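PDB 5M0T: alpha-ketoglutarate-dependent non-heme iron oxygenase EasH from Aspergillus japonicus, which probably catalyses an iron(II)- and 2-oxoglutarate-dependent oxidation on the pathway to the ergot alkaloid cycloclavine. Local coordinates for residues K57-G62 with Y66-L71; A255-M258 with T263-A266; W261-V264 with V269-W272. All coordinates share one frame; numbering follows the deposited sequence. Where two conformers were deposited one is given.

Contact 1 of 3, residues K57-G62 with Y66-L71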
ATOM      1  N   LYS A  57       9.618 -24.368  -7.613  1.00 72.99           N
ATOM      2  CA  LYS A  57      11.087 -24.327  -7.735  1.00 72.69           C
ATOM      3  C   LYS A  57      11.790 -23.710  -6.506  1.00 71.98           C
ATOM      4  O   LYS A  57      11.150 -23.196  -5.596  1.00 70.45           O
ATOM      5  CB  LYS A  57      11.532 -23.634  -9.052  1.00 73.77           C
ATOM      6  CG  LYS A  57      11.610 -22.108  -9.044  1.00 74.12           C
ATOM      7  CD  LYS A  57      10.324 -21.436  -8.609  1.00 74.09           C
ATOM      8  CE  LYS A  57      10.492 -19.928  -8.655  1.00 74.85           C
ATOM      9  NZ  LYS A  57       9.624 -19.288  -7.638  1.00 74.73           N
ATOM     10  N   GLN A  58      13.118 -23.771  -6.511  1.00 74.25           N
ATOM     11  CA  GLN A  58      13.951 -23.253  -5.422  1.00 75.24           C
ATOM     12  C   GLN A  58      13.954 -21.713  -5.403  1.00 74.77           C
ATOM     13  O   GLN A  58      13.833 -21.075  -6.451  1.00 74.68           O
ATOM     14  CB  GLN A  58      15.391 -23.800  -5.564  1.00 75.39           C
ATOM     15  CG  GLN A  58      16.303 -23.593  -4.354  1.00 75.53           C
ATOM     16  CD  GLN A  58      15.842 -24.331  -3.097  1.00 77.43           C
ATOM     17  OE1 GLN A  58      15.082 -25.303  -3.161  1.00 79.67           O
ATOM     18  NE2 GLN A  58      16.309 -23.871  -1.944  1.00 77.95           N
ATOM     19  N   TRP A  59      14.077 -21.129  -4.207  1.00 73.41           N
ATOM     20  CA  TRP A  59      14.268 -19.676  -4.061  1.00 72.52           C
ATOM     21  C   TRP A  59      15.631 -19.248  -4.641  1.00 72.84           C
ATOM     22  O   TRP A  59      16.678 -19.775  -4.223  1.00 71.46           O
ATOM     23  CB  TRP A  59      14.183 -19.260  -2.583  1.00 71.54           C
ATOM     24  CG  TRP A  59      14.534 -17.806  -2.341  1.00 72.60           C
ATOM     25  CD1 TRP A  59      15.776 -17.288  -2.063  1.00 72.29           C
ATOM     26  CD2 TRP A  59      13.637 -16.690  -2.369  1.00 72.92           C
ATOM     27  NE1 TRP A  59      15.702 -15.924  -1.920  1.00 72.23           N
ATOM     28  CE2 TRP A  59      14.402 -15.526  -2.102  1.00 73.83           C
ATOM     29  CE3 TRP A  59      12.260 -16.557  -2.596  1.00 72.48           C
ATOM     30  CZ2 TRP A  59      13.829 -14.246  -2.047  1.00 74.32           C
ATOM     31  CZ3 TRP A  59      11.693 -15.298  -2.548  1.00 73.32           C
ATOM     32  CH2 TRP A  59      12.477 -14.152  -2.277  1.00 74.42           C
ATOM     33  N   GLU A  60      15.609 -18.299  -5.588  1.00 72.96           N
ATOM     34  CA  GLU A  60      16.837 -17.766  -6.204  1.00 73.68           C
ATOM     35  C   GLU A  60      17.514 -16.745  -5.287  1.00 73.28           C
ATOM     36  O   GLU A  60      16.948 -15.688  -4.997  1.00 73.62           O
ATOM     37  CB  GLU A  60      16.549 -17.121  -7.568  1.00 74.83           C
ATOM     38  CG  GLU A  60      17.813 -16.802  -8.364  1.00 76.78           C
ATOM     39  CD  GLU A  60      17.557 -16.315  -9.782  1.00 77.88           C
ATOM     40  OE1 GLU A  60      16.409 -16.339 -10.298  1.00 78.04           O
ATOM     41  OE2 GLU A  60      18.547 -15.904 -10.402  1.00 77.88           O
ATOM     42  N   LEU A  61      18.728 -17.071  -4.842  1.00 73.12           N
ATOM     43  CA  LEU A  61      19.559 -16.150  -4.054  1.00 73.78           C
ATOM     44  C   LEU A  61      20.062 -14.973  -4.915  1.00 74.59           C
ATOM     45  O   LEU A  61      20.057 -15.034  -6.156  1.00 74.00           O
ATOM     46  CB  LEU A  61      20.748 -16.896  -3.418  1.00 74.44           C
ATOM     47  CG  LEU A  61      20.714 -17.483  -2.008  1.00 74.13           C
ATOM     48  CD1 LEU A  61      21.687 -16.693  -1.147  1.00 75.61           C
ATOM     49  CD2 LEU A  61      19.345 -17.541  -1.337  1.00 73.10           C
ATOM     50  N   GLY A  62      20.499 -13.918  -4.224  1.00 75.70           N
ATOM     51  CA  GLY A  62      21.000 -12.687  -4.845  1.00 78.19           C
ATOM     52  C   GLY A  62      20.054 -11.495  -4.813  1.00 78.69           C
ATOM     53  O   GLY A  62      20.320 -10.498  -5.492  1.00 80.97           O
ATOM     54  N   TYR A  66      14.505  -8.447   2.695  1.00 78.43           N
ATOM     55  CA  TYR A  66      13.883  -9.060   3.884  1.00 78.01           C
ATOM     56  C   TYR A  66      13.310 -10.444   3.542  1.00 75.24           C
ATOM     57  O   TYR A  66      13.461 -11.388   4.326  1.00 73.87           O
ATOM     58  CB  TYR A  66      12.774  -8.146   4.447  1.00 81.80           C
ATOM     59  CG  TYR A  66      12.410  -8.358   5.910  1.00 82.60           C
ATOM     60  CD1 TYR A  66      13.315  -8.016   6.929  1.00 83.40           C
ATOM     61  CD2 TYR A  66      11.148  -8.850   6.285  1.00 83.16           C
ATOM     62  CE1 TYR A  66      12.989  -8.182   8.266  1.00 83.17           C
ATOM     63  CE2 TYR A  66      10.822  -9.030   7.622  1.00 83.78           C
ATOM     64  CZ  TYR A  66      11.744  -8.682   8.606  1.00 83.87           C
ATOM     65  OH  TYR A  66      11.448  -8.838   9.939  1.00 85.64           O
ATOM     66  N   GLN A  67      12.662 -10.545   2.376  1.00 74.22           N
ATOM     67  CA  GLN A  67      12.144 -11.820   1.857  1.00 72.72           C
ATOM     68  C   GLN A  67      13.229 -12.905   1.878  1.00 70.33           C
ATOM     69  O   GLN A  67      13.034 -13.979   2.452  1.00 68.87           O
ATOM     70  CB  GLN A  67      11.604 -11.669   0.416  1.00 73.22           C
ATOM     71  CG  GLN A  67      10.157 -11.232   0.301  1.00 74.92           C
ATOM     72  CD  GLN A  67       9.911  -9.785   0.670  1.00 77.47           C
ATOM     73  OE1 GLN A  67      10.826  -9.030   1.008  1.00 77.97           O
ATOM     74  NE2 GLN A  67       8.644  -9.383   0.599  1.00 80.19           N
ATOM     75  N   GLU A  68      14.373 -12.603   1.270  1.00 69.64           N
ATOM     76  CA  GLU A  68      15.481 -13.560   1.188  1.00 68.19           C
ATOM     77  C   GLU A  68      16.034 -14.063   2.541  1.00 66.63           C
ATOM     78  O   GLU A  68      16.434 -15.229   2.634  1.00 66.11           O
ATOM     79  CB  GLU A  68      16.622 -13.013   0.318  1.00 68.96           C
ATOM     80  CG  GLU A  68      17.805 -13.974   0.189  1.00 68.33           C
ATOM     81  CD  GLU A  68      18.559 -13.842  -1.116  1.00 69.60           C
ATOM     82  OE1 GLU A  68      17.904 -13.775  -2.174  1.00 69.67           O
ATOM     83  OE2 GLU A  68      19.807 -13.836  -1.087  1.00 71.05           O
ATOM     84  N   SER A  69      16.051 -13.205   3.563  0.50 66.86           N
ATOM     85  CA  SER A  69      16.571 -13.588   4.888  0.50 65.70           C
ATOM     86  C   SER A  69      15.777 -14.733   5.549  0.50 64.74           C
ATOM     87  O   SER A  69      16.376 -15.611   6.188  0.50 63.70           O
ATOM     88  CB  SER A  69      16.632 -12.370   5.813  0.50 66.59           C
ATOM     89  OG  SER A  69      17.693 -11.511   5.442  0.50 67.19           O
ATOM     90  N   TYR A  70      14.449 -14.720   5.368  1.00 64.94           N
ATOM     91  CA  TYR A  70      13.544 -15.781   5.887  1.00 64.49           C
ATOM     92  C   TYR A  70      13.227 -16.944   4.906  1.00 63.74           C
ATOM     93  O   TYR A  70      12.894 -18.047   5.361  1.00 62.69           O
ATOM     94  CB  TYR A  70      12.218 -15.148   6.403  1.00 65.97           C
ATOM     95  CG  TYR A  70      12.438 -14.328   7.648  1.00 66.39           C
ATOM     96  CD1 TYR A  70      12.810 -14.941   8.847  1.00 65.65           C
ATOM     97  CD2 TYR A  70      12.347 -12.937   7.623  1.00 67.82           C
ATOM     98  CE1 TYR A  70      13.053 -14.202   9.995  1.00 65.94           C
ATOM     99  CE2 TYR A  70      12.585 -12.183   8.770  1.00 68.29           C
ATOM    100  CZ  TYR A  70      12.952 -12.813   9.949  1.00 67.18           C
ATOM    101  OH  TYR A  70      13.172 -12.063  11.083  1.00 67.34           O
ATOM    102  N   LEU A  71      13.328 -16.706   3.590  1.00 63.85           N
ATOM    103  CA  LEU A  71      12.917 -17.692   2.552  1.00 64.01           C
ATOM    104  C   LEU A  71      14.047 -18.472   1.827  1.00 63.27           C
ATOM    105  O   LEU A  71      13.755 -19.300   0.959  1.00 63.10           O
ATOM    106  CB  LEU A  71      12.003 -17.018   1.507  1.00 65.05           C
ATOM    107  CG  LEU A  71      10.667 -16.456   2.020  1.00 66.76           C
ATOM    108  CD1 LEU A  71      10.012 -15.583   0.960  1.00 67.89           C
ATOM    109  CD2 LEU A  71       9.721 -17.567   2.461  1.00 67.29           C
TER
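The Glu-68 carboxylate takes both hydrogen bonds that join the loop 57-62 to the helix 66-71, one from Trp-59 and one from Gly-62. Trp-59 NE1 gives its hydrogen to Glu-68 OE1 over 3.1 Å, with an angle of 154° at the hydrogen. The oxygen is met from above the carboxylate plane, and that plane stands nearly perpendicular to the indole. The second hydrogen bond uses the other oxygen: Gly-62 N lies 3.2 Å from Glu-68 OE2, on its syn lone pair. Glu-68 reaches both donors because CG is anti to its backbone N (chi1 -180°) and the chain runs on extended. OE1 also accepts a hydrogen bond from the backbone N of Gln-63, so the carboxylate is held mainly by the loop just ahead of its own helix. Leu-61 crosses Glu-68 at about a right angle, and its CD1 methyl lies against the carboxylate, 3.4 Å from Glu-68 OE2.

The apolar contacts lie around the indole. Leu-71 CB sits over one face of the Trp-59 six-membered ring, 4.3 Å from its centroid, as a CH-pi contact. Beside it, Leu-71 CD1 touches Trp-59 CZ3 at 3.9 Å. Gln-67 adds its CB, which lies 3.8 Å from Trp-59 CH2.

Leu-71 also lines the 2-oxoglutarate pocket and touches the cosubstrate. Leu-276 of the second subunit packs on both Trp-59 and Leu-71. Gly-62 has a positive phi (104°), a backbone shape that calls for glycine.

The chemistry implies a loop folded back on the helix that follows it. Three N-H donors share one carboxylate, which would probably favour its charged form, and the indole bridges that polar grip to a leucine of the cosubstrate pocket.

Contact 2 of 3, residues A255-M258 with T263-A266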
ATOM      1  N   ALA A 255     -13.343 -11.309  -5.319  1.00 43.20           N
ATOM      2  CA  ALA A 255     -12.014 -11.868  -5.576  1.00 43.43           C
ATOM      3  C   ALA A 255     -11.123 -10.871  -6.327  1.00 43.61           C
ATOM      4  O   ALA A 255      -9.936 -10.749  -6.008  1.00 45.11           O
ATOM      5  CB  ALA A 255     -12.100 -13.192  -6.321  1.00 43.95           C
ATOM      6  N   GLN A 256     -11.698 -10.143  -7.286  1.00 44.52           N
ATOM      7  CA  GLN A 256     -10.965  -9.076  -8.000  1.00 44.31           C
ATOM      8  C   GLN A 256     -10.409  -8.021  -7.043  1.00 42.72           C
ATOM      9  O   GLN A 256      -9.274  -7.569  -7.196  1.00 44.99           O
ATOM     10  CB  GLN A 256     -11.848  -8.392  -9.044  1.00 45.09           C
ATOM     11  CG  GLN A 256     -12.237  -9.272 -10.220  1.00 46.89           C
ATOM     12  CD  GLN A 256     -13.056  -8.531 -11.263  1.00 48.75           C
ATOM     13  OE1 GLN A 256     -13.763  -7.581 -10.956  1.00 48.44           O
ATOM     14  NE2 GLN A 256     -12.948  -8.962 -12.512  1.00 51.02           N
ATOM     15  N   LYS A 257     -11.217  -7.648  -6.053  1.00 40.67           N
ATOM     16  CA  LYS A 257     -10.825  -6.682  -5.049  1.00 38.51           C
ATOM     17  C   LYS A 257      -9.668  -7.174  -4.175  1.00 37.20           C
ATOM     18  O   LYS A 257      -8.819  -6.375  -3.799  1.00 34.47           O
ATOM     19  CB  LYS A 257     -12.018  -6.340  -4.175  1.00 39.67           C
ATOM     20  CG  LYS A 257     -11.809  -5.203  -3.196  1.00 39.01           C
ATOM     21  CD  LYS A 257     -13.133  -4.881  -2.510  1.00 39.95           C
ATOM     22  CE  LYS A 257     -12.934  -3.883  -1.385  1.00 40.89           C
ATOM     23  NZ  LYS A 257     -14.164  -3.713  -0.559  1.00 42.62           N
ATOM     24  N   MET A 258      -9.653  -8.468  -3.857  1.00 37.10           N
ATOM     25  CA  MET A 258      -8.582  -9.064  -3.059  1.00 37.30           C
ATOM     26  C   MET A 258      -7.233  -9.035  -3.789  1.00 37.82           C
ATOM     27  O   MET A 258      -6.211  -8.780  -3.173  1.00 35.64           O
ATOM     28  CB  MET A 258      -8.898 -10.524  -2.691  1.00 38.09           C
ATOM     29  CG  MET A 258     -10.114 -10.747  -1.803  1.00 38.60           C
ATOM     30  SD  MET A 258     -10.064  -9.770  -0.307  1.00 37.39           S
ATOM     31  CE  MET A 258     -11.042  -8.339  -0.785  1.00 40.10           C
ATOM     32  N   THR A 263     -11.118  -0.718  -6.285  1.00 42.10           N
ATOM     33  CA  THR A 263     -10.949   0.321  -5.298  1.00 39.81           C
ATOM     34  C   THR A 263     -11.283  -0.242  -3.922  1.00 39.16           C
ATOM     35  O   THR A 263     -12.201  -1.043  -3.770  1.00 38.73           O
ATOM     36  CB  THR A 263     -11.822   1.530  -5.667  1.00 40.51           C
ATOM     37  OG1 THR A 263     -11.300   2.127  -6.863  1.00 40.60           O
ATOM     38  CG2 THR A 263     -11.911   2.576  -4.535  1.00 39.71           C
ATOM     39  N   VAL A 264     -10.498   0.179  -2.930  1.00 39.50           N
ATOM     40  CA  VAL A 264     -10.624  -0.272  -1.543  1.00 39.01           C
ATOM     41  C   VAL A 264     -10.794   0.972  -0.684  1.00 39.10           C
ATOM     42  O   VAL A 264     -10.268   2.024  -1.019  1.00 40.44           O
ATOM     43  CB  VAL A 264      -9.417  -1.114  -1.071  1.00 38.63           C
ATOM     44  CG1 VAL A 264      -9.436  -2.486  -1.709  1.00 38.37           C
ATOM     45  CG2 VAL A 264      -8.081  -0.423  -1.357  1.00 39.18           C
ATOM     46  N   SER A 265     -11.567   0.856   0.391  1.00 39.56           N
ATOM     47  CA  SER A 265     -11.847   1.988   1.283  1.00 39.03           C
ATOM     48  C   SER A 265     -11.005   1.898   2.555  1.00 37.24           C
ATOM     49  O   SER A 265     -11.108   0.933   3.309  1.00 35.28           O
ATOM     50  CB  SER A 265     -13.333   2.047   1.662  1.00 37.49           C
ATOM     51  OG  SER A 265     -13.608   3.257   2.381  1.00 38.43           O
ATOM     52  N   ALA A 266     -10.171   2.907   2.780  1.00 39.43           N
ATOM     53  CA  ALA A 266      -9.356   3.000   3.990  1.00 38.86           C
ATOM     54  C   ALA A 266     -10.089   3.928   4.941  1.00 38.71           C
ATOM     55  O   ALA A 266      -9.978   5.145   4.805  1.00 37.27           O
ATOM     56  CB  ALA A 266      -7.977   3.552   3.653  1.00 39.04           C
TER
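Lys-257 lays its aliphatic chain across Val-264, with CE 3.8 Å and CG 3.9 Å from the CG1 methyl of Val-264. The contact joins the last turn of helix 253-258 to the first strand of the two-stranded antiparallel sheet 264-266/269-271. The helix leads through a short loop into this strand, which opens a beta hairpin, and four residues separate the two segments. The contact lies beside the main sheet of this cupin-clan (PhyH-family) oxygenase, next to strand 112-122.

The lysine chain is stretched along its whole length. CG is anti to the backbone N (chi1 -172°), and the later torsions are also close to 180°. This lets the chain leave the helix and run past the start of the strand. Lys-257 CE passes the carbonyl oxygen of Thr-263 at 3.8 Å, a van der Waals approach of a methylene to the backbone. The two side chains meet at a slant, and no hydrogen bond joins the segments.

Val-264 is buried. It also packs on Trp-113 of strand 112-122 and on Cys-232, so the lysine chain covers only part of it. The contact is small, with 111 Å² buried in total, and it is mostly methylene groups against a methyl.

Arg-262, in the loop between the two segments, also touches Lys-257, and its NH2 forms a hydrogen bond with Gln-256 OE1 of the helix.

The polar end of Lys-257 goes further, to Asp-111. That aspartate ties the lysine of the helix to the strand indirectly, and the pairing probably favours the charged form of both groups. A single oxygen does this: Asp-111 OD2 takes the salt bridge from Lys-257 NZ and a hydrogen bond from the backbone N of Ser-265.

Contact 3 of 3, residues W261-V264 with V269-W272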
ATOM      1  N   TRP A 261      -7.321  -5.321  -8.132  1.00 43.60           N
ATOM      2  CA  TRP A 261      -7.920  -4.706  -9.323  1.00 44.22           C
ATOM      3  C   TRP A 261      -9.218  -3.904  -9.066  1.00 45.07           C
ATOM      4  O   TRP A 261      -9.891  -3.498 -10.027  1.00 46.92           O
ATOM      5  CB  TRP A 261      -8.138  -5.772 -10.393  1.00 45.98           C
ATOM      6  CG  TRP A 261      -6.906  -6.059 -11.175  1.00 46.56           C
ATOM      7  CD1 TRP A 261      -5.832  -6.788 -10.772  1.00 45.33           C
ATOM      8  CD2 TRP A 261      -6.615  -5.608 -12.494  1.00 47.73           C
ATOM      9  NE1 TRP A 261      -4.892  -6.829 -11.760  1.00 46.97           N
ATOM     10  CE2 TRP A 261      -5.337  -6.111 -12.832  1.00 47.41           C
ATOM     11  CE3 TRP A 261      -7.308  -4.830 -13.426  1.00 48.82           C
ATOM     12  CZ2 TRP A 261      -4.729  -5.863 -14.060  1.00 49.14           C
ATOM     13  CZ3 TRP A 261      -6.700  -4.583 -14.665  1.00 51.09           C
ATOM     14  CH2 TRP A 261      -5.416  -5.101 -14.966  1.00 51.34           C
ATOM     15  N   ARG A 262      -9.559  -3.642  -7.803  1.00 42.60           N
ATOM     16  CA  ARG A 262     -10.667  -2.733  -7.488  1.00 42.79           C
ATOM     17  C   ARG A 262     -10.292  -1.755  -6.394  1.00 42.09           C
ATOM     18  O   ARG A 262      -9.309  -1.935  -5.672  1.00 40.95           O
ATOM     19  CB  ARG A 262     -11.935  -3.503  -7.078  1.00 42.87           C
ATOM     20  CG  ARG A 262     -12.761  -4.003  -8.245  1.00 45.03           C
ATOM     21  CD  ARG A 262     -13.740  -5.098  -7.859  1.00 45.20           C
ATOM     22  NE  ARG A 262     -14.357  -5.695  -9.039  1.00 46.73           N
ATOM     23  CZ  ARG A 262     -15.395  -5.190  -9.711  1.00 48.50           C
ATOM     24  NH1 ARG A 262     -15.983  -4.043  -9.364  1.00 48.84           N
ATOM     25  NH2 ARG A 262     -15.841  -5.841 -10.765  1.00 50.10           N
ATOM     26  N   THR A 263     -11.118  -0.718  -6.285  1.00 42.10           N
ATOM     27  CA  THR A 263     -10.949   0.321  -5.298  1.00 39.81           C
ATOM     28  C   THR A 263     -11.283  -0.242  -3.922  1.00 39.16           C
ATOM     29  O   THR A 263     -12.201  -1.043  -3.770  1.00 38.73           O
ATOM     30  CB  THR A 263     -11.822   1.530  -5.667  1.00 40.51           C
ATOM     31  OG1 THR A 263     -11.300   2.127  -6.863  1.00 40.60           O
ATOM     32  CG2 THR A 263     -11.911   2.576  -4.535  1.00 39.71           C
ATOM     33  N   VAL A 264     -10.498   0.179  -2.930  1.00 39.50           N
ATOM     34  CA  VAL A 264     -10.624  -0.272  -1.543  1.00 39.01           C
ATOM     35  C   VAL A 264     -10.794   0.972  -0.684  1.00 39.10           C
ATOM     36  O   VAL A 264     -10.268   2.024  -1.019  1.00 40.44           O
ATOM     37  CB  VAL A 264      -9.417  -1.114  -1.071  1.00 38.63           C
ATOM     38  CG1 VAL A 264      -9.436  -2.486  -1.709  1.00 38.37           C
ATOM     39  CG2 VAL A 264      -8.081  -0.423  -1.357  1.00 39.18           C
ATOM     40  N   VAL A 269     -11.832   6.460   3.012  1.00 47.25           N
ATOM     41  CA  VAL A 269     -10.968   7.060   2.003  1.00 49.83           C
ATOM     42  C   VAL A 269     -10.883   6.056   0.872  1.00 44.76           C
ATOM     43  O   VAL A 269     -10.439   4.941   1.092  1.00 42.53           O
ATOM     44  CB  VAL A 269      -9.520   7.320   2.539  1.00 54.03           C
ATOM     45  CG1 VAL A 269      -8.683   8.072   1.503  1.00 55.10           C
ATOM     46  CG2 VAL A 269      -9.514   8.062   3.872  1.00 52.90           C
ATOM     47  N   ASP A 270     -11.317   6.436  -0.323  1.00 44.06           N
ATOM     48  CA  ASP A 270     -11.171   5.561  -1.472  1.00 44.86           C
ATOM     49  C   ASP A 270      -9.743   5.651  -1.946  1.00 44.68           C
ATOM     50  O   ASP A 270      -9.264   6.742  -2.211  1.00 44.66           O
ATOM     51  CB  ASP A 270     -12.127   5.934  -2.617  1.00 47.56           C
ATOM     52  CG  ASP A 270     -13.546   5.418  -2.396  1.00 48.37           C
ATOM     53  OD1 ASP A 270     -13.774   4.641  -1.452  1.00 47.99           O
ATOM     54  OD2 ASP A 270     -14.441   5.789  -3.175  1.00 53.14           O
ATOM     55  N   ILE A 271      -9.071   4.506  -2.030  1.00 44.05           N
ATOM     56  CA  ILE A 271      -7.733   4.430  -2.599  1.00 47.13           C
ATOM     57  C   ILE A 271      -7.662   3.299  -3.624  1.00 45.92           C
ATOM     58  O   ILE A 271      -8.554   2.442  -3.674  1.00 48.05           O
ATOM     59  CB  ILE A 271      -6.643   4.292  -1.499  1.00 47.64           C
ATOM     60  CG1 ILE A 271      -6.764   2.983  -0.722  1.00 44.27           C
ATOM     61  CG2 ILE A 271      -6.709   5.476  -0.539  1.00 49.53           C
ATOM     62  CD1 ILE A 271      -5.686   2.831   0.329  1.00 45.68           C
ATOM     63  N   TRP A 272      -6.599   3.320  -4.436  1.00 42.26           N
ATOM     64  CA  TRP A 272      -6.469   2.454  -5.608  1.00 41.71           C
ATOM     65  C   TRP A 272      -7.609   2.762  -6.602  1.00 42.33           C
ATOM     66  O   TRP A 272      -8.434   1.918  -6.940  1.00 42.10           O
ATOM     67  CB  TRP A 272      -6.423   0.983  -5.192  1.00 40.39           C
ATOM     68  CG  TRP A 272      -5.608   0.113  -6.080  1.00 41.72           C
ATOM     69  CD1 TRP A 272      -6.041  -0.956  -6.805  1.00 42.89           C
ATOM     70  CD2 TRP A 272      -4.191   0.208  -6.310  1.00 42.65           C
ATOM     71  NE1 TRP A 272      -4.983  -1.532  -7.480  1.00 43.45           N
ATOM     72  CE2 TRP A 272      -3.837  -0.842  -7.182  1.00 42.53           C
ATOM     73  CE3 TRP A 272      -3.185   1.062  -5.837  1.00 43.11           C
ATOM     74  CZ2 TRP A 272      -2.529  -1.031  -7.631  1.00 44.28           C
ATOM     75  CZ3 TRP A 272      -1.881   0.860  -6.275  1.00 43.57           C
ATOM     76  CH2 TRP A 272      -1.566  -0.180  -7.160  1.00 43.79           C
TER
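Val-264 and Ile-271, both buried, form the tight part of this contact. Val-264 N bonds to Ile-271 O at 3.1 Å, and Ile-271 N bonds back to Val-264 O at 2.9 Å. Both bonds are nearly straight. The side chains of the pair lie on one face of the sheet, where Val-264 CG2 meets Ile-271 CG1 at 3.7 Å.

The solvent side is at Thr-263 and Asp-270, which are partly exposed. Thr-263 OG1 donates to Trp-272 O at 2.9 Å, from above the carbonyl plane, and it also receives a hydrogen bond from Leu-279 N. With chi1 at -68°, Thr-263 CG2 is anti to the backbone N and lies 3.9 Å from Asp-270 CB.

This is a beta hairpin: strands 264-266 and 269-271 are antiparallel, and Val-264 with Ile-271 is a hydrogen-bonded pair.

Trp-261 and Arg-262 touch the partner segment little. Their bonds to CB lead away from it. Trp-261 NE1 bonds to Ser-240 O and Arg-262 NH2 to Gln-256 OE1. It is the backbone that meets the indole edge of Trp-272 here, with Trp-272 CD1 3.6 Å from Arg-262 O. Trp-272 NE1 bonds to Gly-260 O, and its ring meets Trp-113 edge-to-face. The same ring also meets Trp-272 of the second subunit, with the two planes about 75° apart.

In the fold
Contacts 2 and 3 are neighbours, with centres about 6 Å apart, and share Thr-263 and Val-264. Contact 2 sets a helix against the first hairpin strand by side-chain packing, while contact 3 pairs that strand with its partner through backbone bonds. Contact 1 is separate, its centre about 29 Å and 31 Å from the other two. Contact 3 is the buried one; contacts 1 and 2 are partly buried. Contact 1 relies on a carboxylate and an indole, and it alone borders the 2-oxoglutarate pocket. Contacts 1 and 3 meet each other across the subunit interface: Tyr-66 and Gln-67 of one chain pack on Val-269 of the other.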